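Local coordinates for uncharacterized protein (Bacteroides ovatus, PDB 4FXT) that is of unknown function but probably combines a transthyretin-like N-terminal domain with an E-set-like C-terminal domain, at residues A[123-128]-A[184-189]; A[72-77]-A[95-100]. All blocks are in the same frame, centred on the assembly; numbering follows the deposited sequence.

Contact 1. Residues A[123-128]-A[184-189]; sequences ANANME and KSDKSS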
loop_
_atom_site.group_PDB
_atom_site.type_symbol
_atom_site.label_atom_id
_atom_site.label_comp_id
_atom_site.label_asym_id
_atom_site.label_seq_id
_atom_site.Cartn_x
_atom_site.Cartn_y
_atom_site.Cartn_z
ATOM N N ALA A 123 -17.549 -3.086 5.161
ATOM C CA ALA A 123 -18.384 -4.242 5.541
ATOM C C ALA A 123 -18.915 -5.021 4.311
ATOM O O ALA A 123 -19.114 -6.243 4.369
ATOM C CB ALA A 123 -19.557 -3.778 6.389
ATOM N N ASN A 124 -19.158 -4.284 3.232
ATOM C CA ASN A 124 -19.626 -4.709 1.926
ATOM C C ASN A 124 -18.606 -5.644 1.219
ATOM O O ASN A 124 -19.030 -6.554 0.501
ATOM C CB ASN A 124 -19.837 -3.427 1.107
ATOM C CG ASN A 124 -20.130 -3.621 -0.346
ATOM O OD1 ASN A 124 -20.978 -4.446 -0.721
ATOM N ND2 ASN A 124 -19.461 -2.812 -1.187
ATOM N N ALA A 125 -17.281 -5.386 1.401
ATOM C CA ALA A 125 -16.157 -6.087 0.758
ATOM C C ALA A 125 -16.004 -7.520 1.248
ATOM O O ALA A 125 -16.338 -7.830 2.386
ATOM C CB ALA A 125 -14.856 -5.343 1.013
ATOM N N ASN A 126 -15.443 -8.383 0.380
ATOM C CA ASN A 126 -15.198 -9.790 0.665
ATOM C C ASN A 126 -13.769 -10.122 0.322
ATOM O O ASN A 126 -13.250 -9.714 -0.719
ATOM C CB ASN A 126 -16.179 -10.662 -0.097
ATOM C CG ASN A 126 -17.616 -10.444 0.307
ATOM O OD1 ASN A 126 -18.454 -10.139 -0.534
ATOM N ND2 ASN A 126 -17.924 -10.509 1.607
HETATM N N MSE A 127 -13.124 -10.836 1.234
HETATM C CA MSE A 127 -11.703 -11.205 1.175
HETATM C C MSE A 127 -11.485 -12.278 0.112
HETATM O O MSE A 127 -12.231 -13.268 0.087
HETATM C CB MSE A 127 -11.284 -11.687 2.574
HETATM C CG MSE A 127 -9.931 -12.335 2.657
HETATM SE SE MSE A 127 -9.220 -12.472 4.487
HETATM C CE MSE A 127 -10.776 -13.212 5.584
ATOM N N GLU A 128 -10.480 -12.053 -0.795
ATOM C CA GLU A 128 -10.141 -13.016 -1.871
ATOM C C GLU A 128 -8.925 -13.831 -1.517
ATOM O O GLU A 128 -8.907 -15.049 -1.766
ATOM C CB GLU A 128 -9.903 -12.372 -3.240
ATOM C CG GLU A 128 -11.135 -11.803 -3.933
ATOM C CD GLU A 128 -10.875 -11.337 -5.360
ATOM O OE1 GLU A 128 -9.705 -11.440 -5.804
ATOM O OE2 GLU A 128 -11.838 -10.916 -6.049
ATOM N N LYS A 184 -6.094 -8.990 -0.652
ATOM C CA LYS A 184 -6.915 -8.596 -1.805
ATOM C C LYS A 184 -8.398 -8.843 -1.550
ATOM O O LYS A 184 -8.771 -9.918 -1.069
ATOM C CB LYS A 184 -6.502 -9.331 -3.071
ATOM C CG LYS A 184 -7.177 -8.686 -4.269
ATOM C CD LYS A 184 -6.943 -9.380 -5.559
ATOM C CE LYS A 184 -7.665 -8.672 -6.653
ATOM N NZ LYS A 184 -9.112 -8.658 -6.451
ATOM N N SER A 185 -9.242 -7.847 -1.879
ATOM C CA SER A 185 -10.715 -7.924 -1.780
ATOM C C SER A 185 -11.320 -8.090 -3.152
ATOM O O SER A 185 -10.615 -7.943 -4.148
ATOM C CB SER A 185 -11.295 -6.684 -1.110
ATOM O OG SER A 185 -11.183 -5.549 -1.953
ATOM N N ASP A 186 -12.627 -8.328 -3.207
ATOM C CA ASP A 186 -13.381 -8.480 -4.446
ATOM C C ASP A 186 -13.774 -7.113 -5.015
ATOM O O ASP A 186 -14.425 -7.071 -6.079
ATOM C CB ASP A 186 -14.651 -9.343 -4.204
ATOM C CG ASP A 186 -15.720 -8.778 -3.260
ATOM O OD1 ASP A 186 -15.383 -7.920 -2.414
ATOM O OD2 ASP A 186 -16.882 -9.243 -3.327
ATOM N N LYS A 187 -13.403 -5.997 -4.315
ATOM C CA LYS A 187 -13.832 -4.649 -4.715
ATOM C C LYS A 187 -12.693 -3.838 -5.417
ATOM O O LYS A 187 -12.942 -2.742 -5.922
ATOM C CB LYS A 187 -14.354 -3.859 -3.493
ATOM C CG LYS A 187 -15.528 -4.509 -2.731
ATOM C CD LYS A 187 -16.775 -4.820 -3.592
ATOM C CE LYS A 187 -17.800 -5.611 -2.826
ATOM N NZ LYS A 187 -18.825 -6.160 -3.745
ATOM N N SER A 188 -11.493 -4.393 -5.511
ATOM C CA SER A 188 -10.341 -3.780 -6.176
ATOM C C SER A 188 -9.484 -4.842 -6.854
ATOM O O SER A 188 -9.373 -5.954 -6.336
ATOM C CB SER A 188 -9.490 -2.976 -5.189
ATOM O OG SER A 188 -8.379 -2.390 -5.855
ATOM N N SER A 189 -8.837 -4.479 -7.981
ATOM C CA SER A 189 -7.938 -5.350 -8.748
ATOM C C SER A 189 -6.545 -5.399 -8.089
ATOM O O SER A 189 -5.681 -6.202 -8.470
ATOM C CB SER A 189 -7.838 -4.866 -10.192
ATOM O OG SER A 189 -7.484 -3.495 -10.247
#
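E128 and K184 lie side by side and point the same way, their charged ends joined in a salt bridge of 2.9 Å between OE1 and NZ. The lysine starts with CG anti to the backbone N (chi1 -168°) and runs extended until its last torsion bends NZ back, where it also donates to the backbone oxygens of S185 and S188. NZ meets OE1 from above the carboxylate plane, while OE2 of the glutamate rests 3.3 Å from CA of D186. An alanine in place of K184 would probably leave the E128 carboxylate without its positive mate and the turn at 185-188 less firmly held.

D186 grips the backbone of N126: OD1 accepts from N126 N at 2.8 Å, again above the carboxylate plane, and D186 N donates to N126 O at 2.9 Å. K187 crosses N124 at about a right angle, its CE 3.6 Å from ND2, and lays CG against A125. E128 N donates to K184 O at 2.7 Å beside the non-hydrogen-bonded pair M127-S185. Strands 127-135 and 176-185 are the central antiparallel pair of a four-stranded sheet, consistent with an E-set-like fold, and S185 OG forms an ST turn where the second strand ends.

Contact 2. Residues A[72-77]-A[95-100]; sequences WERPSN and TPYFFV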
loop_
_atom_site.group_PDB
_atom_site.type_symbol
_atom_site.label_atom_id
_atom_site.label_comp_id
_atom_site.label_asym_id
_atom_site.label_seq_id
_atom_site.Cartn_x
_atom_site.Cartn_y
_atom_site.Cartn_z
ATOM N N TRP A 72 -8.682 1.017 -2.212
ATOM C CA TRP A 72 -9.534 1.744 -1.292
ATOM C C TRP A 72 -10.751 2.284 -2.018
ATOM O O TRP A 72 -10.776 2.262 -3.253
ATOM C CB TRP A 72 -8.773 2.880 -0.605
ATOM C CG TRP A 72 -7.987 3.777 -1.516
ATOM C CD1 TRP A 72 -8.472 4.747 -2.348
ATOM C CD2 TRP A 72 -6.557 3.897 -1.551
ATOM N NE1 TRP A 72 -7.432 5.376 -2.995
ATOM C CE2 TRP A 72 -6.245 4.897 -2.496
ATOM C CE3 TRP A 72 -5.503 3.226 -0.895
ATOM C CZ2 TRP A 72 -4.919 5.252 -2.792
ATOM C CZ3 TRP A 72 -4.196 3.551 -1.217
ATOM C CH2 TRP A 72 -3.912 4.571 -2.136
ATOM N N GLU A 73 -11.767 2.761 -1.257
ATOM C CA GLU A 73 -12.958 3.357 -1.837
ATOM C C GLU A 73 -12.579 4.549 -2.689
ATOM O O GLU A 73 -11.758 5.373 -2.270
ATOM C CB GLU A 73 -13.969 3.769 -0.771
ATOM C CG GLU A 73 -14.648 2.618 -0.064
ATOM C CD GLU A 73 -15.784 3.034 0.851
ATOM O OE1 GLU A 73 -15.727 4.143 1.435
ATOM O OE2 GLU A 73 -16.743 2.238 0.974
ATOM N N ARG A 74 -13.174 4.613 -3.887
ATOM C CA ARG A 74 -12.918 5.651 -4.881
ATOM C C ARG A 74 -14.240 6.367 -5.269
ATOM O O ARG A 74 -14.720 6.182 -6.394
ATOM C CB ARG A 74 -12.231 5.018 -6.115
ATOM C CG ARG A 74 -10.820 4.489 -5.835
ATOM C CD ARG A 74 -10.510 3.233 -6.627
ATOM N NE ARG A 74 -11.247 2.082 -6.108
ATOM C CZ ARG A 74 -11.247 0.869 -6.651
ATOM N NH1 ARG A 74 -10.570 0.633 -7.766
ATOM N NH2 ARG A 74 -11.954 -0.110 -6.101
ATOM N N PRO A 75 -14.813 7.218 -4.363
ATOM C CA PRO A 75 -16.048 7.937 -4.724
ATOM C C PRO A 75 -15.780 9.083 -5.700
ATOM O O PRO A 75 -14.817 9.847 -5.535
ATOM C CB PRO A 75 -16.571 8.464 -3.390
ATOM C CG PRO A 75 -15.398 8.496 -2.484
ATOM C CD PRO A 75 -14.355 7.569 -2.997
ATOM N N SER A 76 -16.630 9.169 -6.735
ATOM C CA SER A 76 -16.592 10.178 -7.797
ATOM C C SER A 76 -16.980 11.559 -7.250
ATOM O O SER A 76 -16.326 12.560 -7.531
ATOM C CB SER A 76 -17.546 9.783 -8.932
ATOM O OG SER A 76 -17.493 8.416 -9.310
ATOM N N ASN A 77 -18.082 11.579 -6.472
ATOM C CA ASN A 77 -18.754 12.707 -5.814
ATOM C C ASN A 77 -17.857 13.410 -4.770
ATOM O O ASN A 77 -17.940 14.633 -4.639
ATOM C CB ASN A 77 -20.034 12.181 -5.115
ATOM C CG ASN A 77 -19.798 10.995 -4.178
ATOM O OD1 ASN A 77 -19.430 11.141 -3.005
ATOM N ND2 ASN A 77 -19.960 9.786 -4.690
ATOM N N THR A 95 -10.054 5.067 2.517
ATOM C CA THR A 95 -10.737 4.057 3.316
ATOM C C THR A 95 -10.500 2.702 2.567
ATOM O O THR A 95 -11.210 2.376 1.608
ATOM C CB THR A 95 -12.238 4.418 3.595
ATOM O OG1 THR A 95 -13.013 4.326 2.404
ATOM C CG2 THR A 95 -12.419 5.799 4.276
ATOM N N PRO A 96 -9.447 1.944 2.976
ATOM C CA PRO A 96 -9.188 0.634 2.345
ATOM C C PRO A 96 -10.326 -0.361 2.594
ATOM O O PRO A 96 -11.102 -0.187 3.547
ATOM C CB PRO A 96 -7.892 0.151 3.020
ATOM C CG PRO A 96 -7.449 1.226 3.912
ATOM C CD PRO A 96 -8.547 2.173 4.126
ATOM N N TYR A 97 -10.449 -1.395 1.729
ATOM C CA TYR A 97 -11.503 -2.392 1.921
ATOM C C TYR A 97 -11.090 -3.270 3.102
ATOM O O TYR A 97 -11.849 -3.457 4.063
ATOM C CB TYR A 97 -11.753 -3.175 0.637
ATOM C CG TYR A 97 -12.189 -2.270 -0.501
ATOM C CD1 TYR A 97 -13.481 -1.760 -0.555
ATOM C CD2 TYR A 97 -11.313 -1.940 -1.537
ATOM C CE1 TYR A 97 -13.879 -0.905 -1.581
ATOM C CE2 TYR A 97 -11.706 -1.105 -2.578
ATOM C CZ TYR A 97 -12.997 -0.595 -2.598
ATOM O OH TYR A 97 -13.448 0.214 -3.618
ATOM N N PHE A 98 -9.829 -3.678 3.073
ATOM C CA PHE A 98 -9.109 -4.403 4.100
ATOM C C PHE A 98 -7.812 -3.677 4.384
ATOM O O PHE A 98 -7.199 -3.125 3.445
ATOM C CB PHE A 98 -8.868 -5.854 3.674
ATOM C CG PHE A 98 -10.091 -6.731 3.622
ATOM C CD1 PHE A 98 -10.858 -6.812 2.468
ATOM C CD2 PHE A 98 -10.454 -7.504 4.711
ATOM C CE1 PHE A 98 -11.988 -7.628 2.414
ATOM C CE2 PHE A 98 -11.569 -8.339 4.651
ATOM C CZ PHE A 98 -12.338 -8.383 3.507
ATOM N N PHE A 99 -7.414 -3.621 5.664
ATOM C CA PHE A 99 -6.192 -2.919 6.047
ATOM C C PHE A 99 -5.242 -3.869 6.789
ATOM O O PHE A 99 -5.694 -4.690 7.593
ATOM C CB PHE A 99 -6.534 -1.685 6.900
ATOM C CG PHE A 99 -5.356 -0.860 7.381
ATOM C CD1 PHE A 99 -4.579 -0.124 6.479
ATOM C CD2 PHE A 99 -5.066 -0.759 8.729
ATOM C CE1 PHE A 99 -3.493 0.646 6.920
ATOM C CE2 PHE A 99 -3.999 0.032 9.174
ATOM C CZ PHE A 99 -3.220 0.734 8.269
ATOM N N VAL A 100 -3.933 -3.779 6.475
ATOM C CA VAL A 100 -2.902 -4.604 7.125
ATOM C C VAL A 100 -2.119 -3.740 8.117
ATOM O O VAL A 100 -1.516 -2.747 7.691
ATOM C CB VAL A 100 -1.932 -5.297 6.114
ATOM C CG1 VAL A 100 -1.114 -6.382 6.824
ATOM C CG2 VAL A 100 -2.695 -5.923 4.948
HETATM O O HOH W 1 -15.498 2.980 -4.109
#
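The contact bridges the junction between two domains, consistent with a transthyretin-like N-terminal and an E-set-like C-terminal fold, where the loop between strands 60-68 and 79-84 meets the linker that leads into strand 98-108. W72 and P96 form a single backbone bridge, with their CA atoms 3.8 Å apart. Next to it E73 N donates to T95 O at 2.9 Å, and CB of W72 sits against the same carbonyl oxygen. The E73 and T95 side chains add a second tie: OG1 of the threonine gives its hydrogen to OE1 at 2.9 Å, from above the carboxylate plane. The W72 indole turns off from the linker and packs on A14 and I47 of the N-terminal domain.

Y97 reaches back across the loop. Its chi1 of -60° sets CG beside the backbone N; the ring runs alongside the W72-E73 peptide, CE2 standing 3.6 Å from W72 O, and CE1 approaches CG of E73 at 3.9 Å. R74 bends at chi2 and chi3, and its NE makes a weak bond to W72 O; NH1 is held by G68 O. A water accepts from R74 N. The guanidinium and phenol planes are 71° apart, and R74 NH2 donates to Y97 OH at 2.9 Å in an almost straight bond, the hydroxyl lying in the guanidinium plane.

In the fold
Both segments of contact 2 precede those of contact 1 in the sequence, yet the centres lie about 10 Å apart and the two contacts touch. Contact 2 joins the N-terminal domain to the linker just before strand 98-108; contact 1 lies within the C-terminal domain, between strands 127-135 and 176-185. Y97 and F98 connect them: the Y97 ring packs on K187 and its CB on S185, while F98 packs against A125, M127 and S185. R74, in the loop between strands 60-68 and 79-84, also makes a weak hydrogen bond to K187 O. The turn after strand 176-185 thus abuts the linker and that loop, and both contacts contribute to the packing where the two domains meet.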